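PDB 7DP1: nitroreductase family protein from Sphingopyxis sp., which reduces nitro groups of dinitroaniline herbicides with flavin mononucleotide as its cofactor and NADPH as the source of electrons. Local coordinates for the interface of chains A and B. Numbering follows the deposited sequence. Chains: chain A/B, Nitroreductase family protein.

The interface of chains A and B. Residues chain A 57-59, 62; chain B 228-231.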
# COMPACT_ATOMS: atom_id res chain seq x y z
N VAL A 57 -10.55 13.09 -8.31
CA VAL A 57 -9.80 14.26 -7.86
C VAL A 57 -10.66 15.50 -7.94
O VAL A 57 -11.11 15.88 -9.03
CB VAL A 57 -8.54 14.46 -8.70
CG1 VAL A 57 -7.75 15.66 -8.21
CG2 VAL A 57 -7.70 13.17 -8.66
N VAL A 58 -10.86 16.15 -6.80
CA VAL A 58 -11.71 17.34 -6.80
C VAL A 58 -10.98 18.60 -6.36
O VAL A 58 -9.99 18.56 -5.64
CB VAL A 58 -12.95 17.14 -5.90
CG1 VAL A 58 -13.77 15.95 -6.39
CG2 VAL A 58 -12.55 16.97 -4.44
N THR A 59 -11.46 19.74 -6.87
CA THR A 59 -10.91 21.04 -6.50
C THR A 59 -11.98 22.12 -6.67
O THR A 59 -13.08 21.86 -7.17
CB THR A 59 -9.67 21.40 -7.34
OG1 THR A 59 -8.99 22.51 -6.74
CG2 THR A 59 -10.10 21.78 -8.77
N ARG A 62 -16.39 22.13 -6.52
CA ARG A 62 -16.76 20.74 -6.27
C ARG A 62 -16.22 20.29 -4.92
O ARG A 62 -16.93 19.70 -4.10
CB ARG A 62 -16.22 19.84 -7.37
CG ARG A 62 -16.78 20.19 -8.75
CD ARG A 62 -18.26 19.86 -8.84
NE ARG A 62 -18.52 18.51 -8.38
CZ ARG A 62 -19.19 18.21 -7.27
NH1 ARG A 62 -19.68 19.18 -6.51
NH2 ARG A 62 -19.36 16.94 -6.93
N TRP B 228 -11.60 13.88 -12.95
CA TRP B 228 -11.31 15.23 -12.49
C TRP B 228 -12.59 16.05 -12.28
O TRP B 228 -13.49 16.02 -13.12
CB TRP B 228 -10.39 15.94 -13.49
CG TRP B 228 -9.17 15.12 -13.85
CD1 TRP B 228 -9.11 14.09 -14.74
CD2 TRP B 228 -7.84 15.28 -13.33
NE1 TRP B 228 -7.84 13.59 -14.80
CE2 TRP B 228 -7.04 14.30 -13.95
CE3 TRP B 228 -7.25 16.14 -12.41
CZ2 TRP B 228 -5.68 14.18 -13.68
CZ3 TRP B 228 -5.91 16.02 -12.14
CH2 TRP B 228 -5.13 15.04 -12.77
N GLN B 229 -12.68 16.78 -11.17
CA GLN B 229 -13.88 17.59 -10.92
C GLN B 229 -13.55 18.95 -10.30
O GLN B 229 -12.82 19.04 -9.31
CB GLN B 229 -14.84 16.85 -9.99
CG GLN B 229 -15.47 15.59 -10.58
CD GLN B 229 -16.56 15.04 -9.68
OE1 GLN B 229 -17.13 15.76 -8.87
NE2 GLN B 229 -16.85 13.74 -9.80
N GLY B 230 -14.12 20.01 -10.89
CA GLY B 230 -13.97 21.36 -10.39
C GLY B 230 -12.77 22.13 -10.93
O GLY B 230 -12.54 23.28 -10.54
N PHE B 231 -12.04 21.51 -11.86
CA PHE B 231 -10.87 22.15 -12.46
C PHE B 231 -11.34 23.04 -13.60
O PHE B 231 -12.53 23.07 -13.89
CB PHE B 231 -9.89 21.11 -13.00
CG PHE B 231 -9.17 20.34 -11.93
CD1 PHE B 231 -7.83 20.60 -11.67
CD2 PHE B 231 -9.81 19.33 -11.22
CE1 PHE B 231 -7.15 19.87 -10.71
CE2 PHE B 231 -9.13 18.62 -10.24
CZ PHE B 231 -7.80 18.89 -9.99
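The side-chain amide oxygen OE1 of B:Gln229 is gripped by two guanidinium nitrogens of A:Arg62, with NE at 3.1 Å and NH2 approaching nearly in line with the C=O bond. Glutamine suits the place by offering a carbonyl acceptor, and arginine by reaching it from helix 60-74 with two N-H donors on one flat group. The guanidinium and amide planes lie almost flat with each other, 19° apart, although OE1 sits a little out of the guanidinium plane and NE is tilted from the carbonyl plane. This pair flanks an intermolecular parallel β-sheet, in which the C-terminal strand 226-229 of one nitroreductase subunit adds to strand 54-59 of the other. Such exchange of C-terminal segments is typical of the intertwined dimers of this family, and the two-fold axis repeats it with the chains reversed.

The backbone supplies the sheet pairing: B:Gln229 N donates to A:Val57 O at 2.8 Å, and A:Thr59 N donates to B:Gln229 O at 2.9 Å. A:Val58, whose β-branched side chain suits a strand, lies between the two bonds and sets CG1 alongside CB of B:Gln229. Bends at chi2 and chi3 fold A:Arg62 back towards the amide while its CG packs 3.5 Å from CA of B:Gly230. A methionine here could still cover the glycine, but B:Gln229 OE1 would lose both donors and its amide would probably be freer to turn.

Beyond the strand, B:Gly230 adopts a positive phi, easy for a residue without a side chain, and the chain continues to B:Phe231. This flat apolar ring can be covered on both faces: threonine supplies a methyl, CG2 of A:Thr59, over its centre, 3.5 Å from the centroid, in a CH-pi contact, and the indole of B:Trp228 supports the opposite face, with CE3 offset towards the rim. At the ring's far end, CZ meets CG1 of A:Val57 at 3.7 Å; this branch lies anti to the backbone N (chi1 -178°), which directs it towards the phenylalanine.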